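Long-range contacts in aldehyde dehydrogenase (Staphylococcus aureus, PDB 6K10), which oxidises 4,4'-diaponeurosporen-4-al to 4,4'-diaponeurosporenoic acid with NAD+, a step in the biosynthesis of the carotenoid pigment staphyloxanthin: residues G134-N140 and S427-T432; I232-E237 and A270-T274; T250-Y256 and M340-F345. The protein carries 1 engineered substitution. All blocks are in the same frame, centred on the assembly; numbering follows the deposited sequence. Where two conformers were deposited one is given.

Interaction 1 of 3, residues G134-N140 and S427-T432; sequences GAIAAGN and SFDTFT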
loop_
_atom_site.group_PDB
_atom_site.type_symbol
_atom_site.label_atom_id
_atom_site.label_comp_id
_atom_site.label_asym_id
_atom_site.label_seq_id
_atom_site.Cartn_x
_atom_site.Cartn_y
_atom_site.Cartn_z
ATOM N N GLY A 134 -6.326 8.747 11.770
ATOM C CA GLY A 134 -5.554 7.543 11.511
ATOM C C GLY A 134 -4.109 7.682 11.948
ATOM O O GLY A 134 -3.548 6.782 12.577
ATOM N N ALA A 135 -3.489 8.820 11.625
ATOM C CA ALA A 135 -2.101 9.045 12.016
ATOM C C ALA A 135 -1.951 9.046 13.532
ATOM O O ALA A 135 -1.015 8.445 14.073
ATOM C CB ALA A 135 -1.597 10.361 11.424
ATOM N N ILE A 136 -2.865 9.720 14.234
ATOM C CA ILE A 136 -2.823 9.741 15.696
ATOM C C ILE A 136 -2.992 8.334 16.248
ATOM O O ILE A 136 -2.185 7.863 17.059
ATOM C CB ILE A 136 -3.903 10.685 16.255
ATOM C CG1 ILE A 136 -3.540 12.146 15.994
ATOM C CG2 ILE A 136 -4.099 10.438 17.746
ATOM C CD1 ILE A 136 -4.646 13.114 16.369
ATOM N N ALA A 137 -4.054 7.644 15.819
ATOM C CA ALA A 137 -4.362 6.325 16.360
ATOM C C ALA A 137 -3.256 5.321 16.072
ATOM O O ALA A 137 -3.035 4.399 16.864
ATOM C CB ALA A 137 -5.692 5.825 15.794
ATOM N N ALA A 138 -2.553 5.481 14.953
ATOM C CA ALA A 138 -1.460 4.579 14.619
ATOM C C ALA A 138 -0.170 4.905 15.362
ATOM O O ALA A 138 0.783 4.124 15.280
ATOM C CB ALA A 138 -1.208 4.598 13.109
ATOM N N GLY A 139 -0.113 6.030 16.073
ATOM C CA GLY A 139 1.033 6.339 16.903
ATOM C C GLY A 139 2.083 7.222 16.274
ATOM O O GLY A 139 3.251 7.156 16.675
ATOM N N ASN A 140 1.711 8.052 15.309
ATOM C CA ASN A 140 2.659 8.898 14.602
ATOM C C ASN A 140 2.642 10.315 15.166
ATOM O O ASN A 140 1.742 10.710 15.909
ATOM C CB ASN A 140 2.331 8.927 13.107
ATOM C CG ASN A 140 2.351 7.549 12.477
ATOM O OD1 ASN A 140 3.386 7.085 12.004
ATOM N ND2 ASN A 140 1.201 6.883 12.475
ATOM N N SER A 427 -7.910 4.134 7.720
ATOM C CA SER A 427 -7.102 5.291 8.084
ATOM C C SER A 427 -5.979 4.890 9.028
ATOM O O SER A 427 -4.831 5.322 8.865
ATOM C CB SER A 427 -7.984 6.362 8.727
ATOM O OG SER A 427 -8.900 6.904 7.784
ATOM N N PHE A 428 -6.294 4.045 10.013
ATOM C CA PHE A 428 -5.273 3.512 10.909
ATOM C C PHE A 428 -4.271 2.652 10.145
ATOM O O PHE A 428 -3.052 2.818 10.291
ATOM C CB PHE A 428 -5.945 2.713 12.031
ATOM C CG PHE A 428 -5.003 1.847 12.825
ATOM C CD1 PHE A 428 -4.393 2.335 13.967
ATOM C CD2 PHE A 428 -4.772 0.528 12.462
ATOM C CE1 PHE A 428 -3.546 1.540 14.709
ATOM C CE2 PHE A 428 -3.923 -0.268 13.202
ATOM C CZ PHE A 428 -3.314 0.237 14.327
ATOM N N ASP A 429 -4.771 1.720 9.326
ATOM C CA ASP A 429 -3.892 0.846 8.550
ATOM C C ASP A 429 -2.912 1.644 7.696
ATOM O O ASP A 429 -1.734 1.280 7.582
ATOM C CB ASP A 429 -4.724 -0.073 7.652
ATOM C CG ASP A 429 -5.587 -1.044 8.434
ATOM O OD1 ASP A 429 -5.349 -1.235 9.647
ATOM O OD2 ASP A 429 -6.520 -1.625 7.834
ATOM N N THR A 430 -3.385 2.736 7.087
ATOM C CA THR A 430 -2.552 3.503 6.166
ATOM C C THR A 430 -1.296 4.032 6.852
ATOM O O THR A 430 -0.211 4.031 6.259
ATOM C CB THR A 430 -3.371 4.647 5.557
ATOM O OG1 THR A 430 -4.341 4.104 4.658
ATOM C CG2 THR A 430 -2.482 5.628 4.802
ATOM N N PHE A 431 -1.415 4.462 8.110
ATOM C CA PHE A 431 -0.288 4.994 8.866
ATOM C C PHE A 431 0.333 3.958 9.796
ATOM O O PHE A 431 1.001 4.328 10.768
ATOM C CB PHE A 431 -0.727 6.232 9.653
ATOM C CG PHE A 431 -1.186 7.365 8.777
ATOM C CD1 PHE A 431 -0.266 8.192 8.160
ATOM C CD2 PHE A 431 -2.534 7.605 8.575
ATOM C CE1 PHE A 431 -0.677 9.236 7.354
ATOM C CE2 PHE A 431 -2.952 8.650 7.770
ATOM C CZ PHE A 431 -2.022 9.467 7.158
ATOM N N THR A 432 0.140 2.672 9.507
ATOM C CA THR A 432 0.645 1.585 10.333
ATOM C C THR A 432 1.523 0.674 9.490
ATOM O O THR A 432 1.136 0.288 8.382
ATOM C CB THR A 432 -0.511 0.781 10.939
ATOM O OG1 THR A 432 -1.193 1.582 11.914
ATOM C CG2 THR A 432 -0.006 -0.503 11.595
HETATM O O HOH W 1 0.309 1.609 14.312
#
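This is a wholly buried junction between two helix ends, in which A135 and A138 in the last turn of helix 126-138, and N140 just beyond it, meet F428 and F431 at the end of helix 425-430. The backbones come together most closely at G134, whose CA lies 4.1 Å from CA of F428 and makes a CA-H...O contact with S427 O. Glycine suits this position because a side chain there would run into S427 O.

The two phenylalanines fill the ground beside this approach in different ways. The F431 ring lies flat on A135, whose CB stands over one face, 4.0 Å from the centroid in a CH-pi contact, while CG2 of T430 lies on the opposite face. F428, its CG swung away from the backbone N (chi1 166°), turns its ring edge to A137 O, and T432 OG1 sits over the centre of one face. A138, whose side chain is a single methyl, fits where A138 CB comes within 3.2 Å of both F431 O and T432 OG1.

N140 supplies the polar link. Its ND2 gives one proton to F431 O (3.1 Å, 165°) and the other to A135 O on an in-plane lone pair, while OD1 accepts from the backbone N of G113; an asparagine amide has just this set of donors and acceptor, and these bonds fix its rotation. A water joins A138 O to T432 OG1, which itself donates to F428 O at 2.8 Å.

At G139 a positive phi ends helix 126-138 in a Schellman motif, and N140 leads into strand 141-145. After F431 the chain runs on toward strand 432-439, antiparallel to 104-118 in the same sheet. Helix 126-138 itself connects the parallel strands 104-118 and 141-145, a beta-alpha-beta crossover typical of the Rossmann-like NAD-binding domain of aldehyde dehydrogenases.

Interaction 2 of 3, residues I232-E237 and A270-T274; sequences IKVASE and ALSKT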
loop_
_atom_site.group_PDB
_atom_site.type_symbol
_atom_site.label_atom_id
_atom_site.label_comp_id
_atom_site.label_asym_id
_atom_site.label_seq_id
_atom_site.Cartn_x
_atom_site.Cartn_y
_atom_site.Cartn_z
ATOM N N ILE A 232 -36.115 6.641 -13.083
ATOM C CA ILE A 232 -35.575 7.920 -13.540
ATOM C C ILE A 232 -35.676 8.981 -12.450
ATOM O O ILE A 232 -34.724 9.732 -12.209
ATOM C CB ILE A 232 -36.281 8.366 -14.831
ATOM C CG1 ILE A 232 -36.094 7.314 -15.926
ATOM C CG2 ILE A 232 -35.755 9.717 -15.284
ATOM C CD1 ILE A 232 -34.666 7.197 -16.423
ATOM N N LYS A 233 -36.828 9.073 -11.782
ATOM C CA LYS A 233 -36.996 10.132 -10.789
ATOM C C LYS A 233 -36.103 9.901 -9.578
ATOM O O LYS A 233 -35.474 10.841 -9.078
ATOM C CB LYS A 233 -38.456 10.250 -10.360
ATOM C CG LYS A 233 -38.723 11.481 -9.498
ATOM C CD LYS A 233 -38.232 12.743 -10.202
ATOM C CE LYS A 233 -38.626 14.011 -9.458
ATOM N NZ LYS A 233 -38.000 14.120 -8.111
ATOM N N VAL A 234 -36.035 8.660 -9.089
ATOM C CA VAL A 234 -35.151 8.351 -7.969
ATOM C C VAL A 234 -33.692 8.537 -8.372
ATOM O O VAL A 234 -32.873 9.019 -7.580
ATOM C CB VAL A 234 -35.419 6.927 -7.453
ATOM C CG1 VAL A 234 -34.470 6.590 -6.314
ATOM C CG2 VAL A 234 -36.863 6.797 -7.000
ATOM N N ALA A 235 -33.344 8.155 -9.601
ATOM C CA ALA A 235 -31.989 8.391 -10.090
ATOM C C ALA A 235 -31.660 9.876 -10.074
ATOM O O ALA A 235 -30.586 10.283 -9.620
ATOM C CB ALA A 235 -31.828 7.824 -11.499
ATOM N N SER A 236 -32.587 10.704 -10.558
ATOM C CA SER A 236 -32.331 12.137 -10.621
ATOM C C SER A 236 -32.154 12.730 -9.229
ATOM O O SER A 236 -31.357 13.656 -9.037
ATOM C CB SER A 236 -33.466 12.834 -11.371
ATOM O OG SER A 236 -34.578 13.056 -10.523
ATOM N N GLU A 237 -32.881 12.205 -8.240
ATOM C CA GLU A 237 -32.751 12.715 -6.880
ATOM C C GLU A 237 -31.393 12.357 -6.287
ATOM O O GLU A 237 -30.732 13.199 -5.665
ATOM C CB GLU A 237 -33.886 12.173 -6.008
ATOM C CG GLU A 237 -35.230 12.838 -6.269
ATOM C CD GLU A 237 -36.401 12.034 -5.731
ATOM O OE1 GLU A 237 -36.171 11.076 -4.964
ATOM O OE2 GLU A 237 -37.556 12.366 -6.075
ATOM N N ALA A 270 -36.623 14.988 -15.186
ATOM C CA ALA A 270 -36.606 14.647 -13.767
ATOM C C ALA A 270 -35.518 15.411 -13.022
ATOM O O ALA A 270 -35.733 15.852 -11.887
ATOM C CB ALA A 270 -36.421 13.140 -13.590
ATOM N N LEU A 271 -34.344 15.571 -13.637
ATOM C CA LEU A 271 -33.275 16.335 -12.999
ATOM C C LEU A 271 -33.699 17.779 -12.763
ATOM O O LEU A 271 -33.464 18.338 -11.687
ATOM C CB LEU A 271 -32.006 16.288 -13.851
ATOM C CG LEU A 271 -31.227 14.975 -13.927
ATOM C CD1 LEU A 271 -30.263 15.020 -15.097
ATOM C CD2 LEU A 271 -30.482 14.708 -12.626
ATOM N N SER A 272 -34.319 18.401 -13.769
ATOM C CA SER A 272 -34.776 19.779 -13.624
ATOM C C SER A 272 -35.826 19.893 -12.526
ATOM O O SER A 272 -35.793 20.820 -11.709
ATOM C CB SER A 272 -35.333 20.288 -14.954
ATOM O OG SER A 272 -34.389 20.134 -15.999
ATOM N N LYS A 273 -36.772 18.952 -12.496
ATOM C CA LYS A 273 -37.797 18.958 -11.458
ATOM C C LYS A 273 -37.185 18.796 -10.073
ATOM O O LYS A 273 -37.583 19.482 -9.124
ATOM C CB LYS A 273 -38.809 17.845 -11.725
ATOM C CG LYS A 273 -39.808 17.640 -10.606
ATOM C CD LYS A 273 -40.723 16.470 -10.908
ATOM C CE LYS A 273 -42.133 16.929 -11.215
ATOM N NZ LYS A 273 -43.066 15.775 -11.332
ATOM N N THR A 274 -36.220 17.886 -9.938
ATOM C CA THR A 274 -35.581 17.647 -8.647
ATOM C C THR A 274 -34.842 18.890 -8.164
ATOM O O THR A 274 -34.903 19.246 -6.980
ATOM C CB THR A 274 -34.622 16.461 -8.759
ATOM O OG1 THR A 274 -35.371 15.251 -8.916
ATOM C CG2 THR A 274 -33.741 16.358 -7.522
#
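The one flat side-chain group here is the carboxylate of E237, whose CG lies against T274 OG1 across the contact. At the edge of the carboxylate, K233 NZ meets OE2 on its anti lone pair, the one directed away from OE1, in a 2.7 Å salt bridge. L450 of the second subunit also packs on E237.

The helices 232-237 and 270-274 cross at -53° with their axes 8.5 Å apart, and small residues allow the approach. A270 points its CB into the other helix, 3.7 Å from S236 CB, and also touches CG2 of I232. The next residue, L271, starts away from the interface but brings its CD2 back against S236 CB.

Beside these apolar contacts lies a small polar cluster. S236 holds its OG between its backbone N and carbonyl carbon (chi1 81°), where it donates to K233 O and lies 2.8 Å from T274 OG1 across the interface; A270 O is also within reach of the T274 hydroxyl. K233 is bent at chi2 and chi4, which brings NZ over to T274 OG1 at 3.0 Å; on the way its CD packs on the A270 methyl and its CE rests 3.5 Å from K273 CD. Serine and threonine suit these places because one hydroxyl can both donate and accept while its carbon atoms pack.

K233 NZ is thus gripped by the T274 hydroxyl, by E237 and by E277, farther along helix 264-279. Two carboxylates around one ammonium group would be expected to stabilise its positive charge and to offset that of K273, whose NZ is 6.2 Å from K233 NZ. The chemistry implies that the lysine ties the two helices together through neutral and charged partners at once, at the partly exposed border of the interface.

Interaction 3 of 3, residues T250-Y256 and M340-F345; sequences TSVAPDY and MQEEIF. Engineered in segment 250-256: S251 (natural residue Cys).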
loop_
_atom_site.group_PDB
_atom_site.type_symbol
_atom_site.label_atom_id
_atom_site.label_comp_id
_atom_site.label_asym_id
_atom_site.label_seq_id
_atom_site.Cartn_x
_atom_site.Cartn_y
_atom_site.Cartn_z
ATOM N N THR A 250 -16.451 18.116 -5.508
ATOM C CA THR A 250 -16.266 16.825 -4.862
ATOM C C THR A 250 -15.587 15.875 -5.836
ATOM O O THR A 250 -15.955 15.813 -7.012
ATOM C CB THR A 250 -17.607 16.236 -4.402
ATOM O OG1 THR A 250 -18.325 17.217 -3.642
ATOM C CG2 THR A 250 -17.389 15.000 -3.543
ATOM N N SER A 251 -14.595 15.134 -5.338
ATOM C CA SER A 251 -13.861 14.223 -6.206
ATOM C C SER A 251 -14.707 13.035 -6.645
ATOM O O SER A 251 -14.423 12.435 -7.688
ATOM C CB SER A 251 -12.588 13.747 -5.507
ATOM O OG SER A 251 -12.894 13.016 -4.332
ATOM N N VAL A 252 -15.742 12.689 -5.889
ATOM C CA VAL A 252 -16.637 11.598 -6.253
ATOM C C VAL A 252 -17.998 12.129 -6.703
ATOM O O VAL A 252 -18.964 11.372 -6.788
ATOM C CB VAL A 252 -16.777 10.582 -5.108
ATOM C CG1 VAL A 252 -15.410 10.018 -4.731
ATOM C CG2 VAL A 252 -17.431 11.224 -3.908
ATOM N N ALA A 253 -18.087 13.422 -6.994
ATOM C CA ALA A 253 -19.306 13.956 -7.571
ATOM C C ALA A 253 -19.503 13.400 -8.978
ATOM O O ALA A 253 -18.534 13.197 -9.714
ATOM C CB ALA A 253 -19.259 15.479 -7.626
ATOM N N PRO A 254 -20.745 13.129 -9.370
ATOM C CA PRO A 254 -21.019 12.827 -10.780
ATOM C C PRO A 254 -20.407 13.888 -11.680
ATOM O O PRO A 254 -20.790 15.060 -11.634
ATOM C CB PRO A 254 -22.548 12.843 -10.843
ATOM C CG PRO A 254 -22.953 12.370 -9.486
ATOM C CD PRO A 254 -21.960 13.012 -8.543
ATOM N N ASP A 255 -19.416 13.484 -12.473
ATOM C CA ASP A 255 -18.847 14.446 -13.405
ATOM C C ASP A 255 -19.716 14.586 -14.649
ATOM O O ASP A 255 -20.092 15.700 -15.021
ATOM C CB ASP A 255 -17.418 14.049 -13.788
ATOM C CG ASP A 255 -16.733 15.105 -14.636
ATOM O OD1 ASP A 255 -16.949 15.124 -15.867
ATOM O OD2 ASP A 255 -15.995 15.936 -14.058
ATOM N N TYR A 256 -20.059 13.470 -15.288
ATOM C CA TYR A 256 -20.888 13.480 -16.484
ATOM C C TYR A 256 -21.812 12.274 -16.472
ATOM O O TYR A 256 -21.610 11.322 -15.717
ATOM C CB TYR A 256 -20.031 13.507 -17.764
ATOM C CG TYR A 256 -19.158 12.282 -17.945
ATOM C CD1 TYR A 256 -17.875 12.235 -17.413
ATOM C CD2 TYR A 256 -19.608 11.178 -18.662
ATOM C CE1 TYR A 256 -17.070 11.127 -17.575
ATOM C CE2 TYR A 256 -18.808 10.058 -18.832
ATOM C CZ TYR A 256 -17.539 10.039 -18.286
ATOM O OH TYR A 256 -16.736 8.933 -18.451
ATOM N N MET A 340 -15.903 18.007 -21.496
ATOM C CA MET A 340 -15.484 16.617 -21.382
ATOM C C MET A 340 -13.970 16.451 -21.427
ATOM O O MET A 340 -13.482 15.320 -21.524
ATOM C CB MET A 340 -16.136 15.775 -22.480
ATOM C CG MET A 340 -17.629 15.582 -22.298
ATOM S SD MET A 340 -18.041 14.882 -20.685
ATOM C CE MET A 340 -17.199 13.305 -20.787
ATOM N N GLN A 341 -13.215 17.549 -21.352
ATOM C CA GLN A 341 -11.762 17.494 -21.402
ATOM C C GLN A 341 -11.097 17.688 -20.047
ATOM O O GLN A 341 -9.887 17.461 -19.935
ATOM C CB GLN A 341 -11.217 18.553 -22.374
ATOM C CG GLN A 341 -11.885 18.554 -23.734
ATOM C CD GLN A 341 -11.839 17.200 -24.411
ATOM O OE1 GLN A 341 -10.811 16.523 -24.404
ATOM N NE2 GLN A 341 -12.959 16.795 -24.996
ATOM N N GLU A 342 -11.840 18.104 -19.024
ATOM C CA GLU A 342 -11.265 18.365 -17.714
ATOM C C GLU A 342 -12.238 17.920 -16.633
ATOM O O GLU A 342 -13.451 17.863 -16.855
ATOM C CB GLU A 342 -10.926 19.858 -17.535
ATOM C CG GLU A 342 -12.142 20.783 -17.535
ATOM C CD GLU A 342 -11.791 22.225 -17.201
ATOM O OE1 GLU A 342 -11.539 23.010 -18.141
ATOM O OE2 GLU A 342 -11.772 22.577 -16.001
ATOM N N GLU A 343 -11.692 17.589 -15.464
ATOM C CA GLU A 343 -12.532 17.359 -14.296
ATOM C C GLU A 343 -13.281 18.641 -13.966
ATOM O O GLU A 343 -12.668 19.684 -13.719
ATOM C CB GLU A 343 -11.684 16.902 -13.108
ATOM C CG GLU A 343 -12.481 16.648 -11.829
ATOM C CD GLU A 343 -11.663 15.955 -10.750
ATOM O OE1 GLU A 343 -10.449 15.744 -10.960
ATOM O OE2 GLU A 343 -12.237 15.612 -9.694
ATOM N N ILE A 344 -14.611 18.567 -13.981
ATOM C CA ILE A 344 -15.424 19.776 -13.874
ATOM C C ILE A 344 -15.274 20.406 -12.495
ATOM O O ILE A 344 -15.010 21.608 -12.373
ATOM C CB ILE A 344 -16.891 19.456 -14.200
ATOM C CG1 ILE A 344 -16.984 18.889 -15.616
ATOM C CG2 ILE A 344 -17.759 20.692 -14.049
ATOM C CD1 ILE A 344 -18.327 18.329 -15.953
ATOM N N PHE A 345 -15.433 19.604 -11.442
ATOM C CA PHE A 345 -15.304 20.068 -10.062
ATOM C C PHE A 345 -16.178 21.298 -9.824
ATOM O O PHE A 345 -15.751 22.303 -9.252
ATOM C CB PHE A 345 -13.840 20.352 -9.718
ATOM C CG PHE A 345 -13.410 19.798 -8.390
ATOM C CD1 PHE A 345 -13.220 18.436 -8.223
ATOM C CD2 PHE A 345 -13.181 20.638 -7.314
ATOM C CE1 PHE A 345 -12.818 17.921 -7.003
ATOM C CE2 PHE A 345 -12.778 20.130 -6.092
ATOM C CZ PHE A 345 -12.598 18.770 -5.936
HETATM O O HOH W 2 -14.776 15.386 -9.529
HETATM O O HOH W 3 -12.540 12.840 -9.477
HETATM O O HOH W 4 -16.249 16.675 -11.522
#
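S251 and F345 meet where two family motifs of the aldehyde dehydrogenase active site adjoin: the loop of the predicted catalytic residue, here an engineered serine in place of cysteine, and the E-E-I-F segment, which in relatives lies near the nicotinamide end of the NAD site.

Hydrogen bonding centres on D255. Its OD2 receives the backbone N-H of I344 at 3.0 Å and 175°, nearly along the C-O axis, and a water links OD2 to F345 N; OD1 forms a salt bridge with K221. An aspartate can serve these partners with its two oxygens. E343 reaches toward the catalytic loop through water: one water lies 2.6 Å from its OE2 and near T250 O, another 2.8 Å from OE2 and near S251 O, while OE1 accepts from G220 N.

Aromatic contacts flank this network. The flexible chain of M340, bent at chi2 and chi3, sets CE over the face of the Y256 ring, 3.6 Å from the centroid, with SD oblique to it in a Met-aromatic contact. F345 lays its ring beside the T250-S251 peptide, T250 N standing over one face.

I344 CD1 presses to 3.3 Å from the buried D255 O, which has no polar partner.

How the interactions relate
Interaction 1 spans the chain so widely that both others are nested within its loop, while the segments of interactions 2 and 3 alternate along the sequence. Interactions 1 and 3 lie on opposite sides of the chain's centre, about 14 Å apart at their nearest atoms, with the predicted active-site residue E217 close to both: its side chain is about 6 Å from that of S251 and about 8 Å from that of S427. Interaction 2 is more remote from the active site, its centre about 19 Å from that of interaction 3, which holds S251, though their nearest atoms are about 8 Å apart and helix 232-244 runs on into the 250-256 loop. The centres of interactions 1 and 2 are about 40 Å apart.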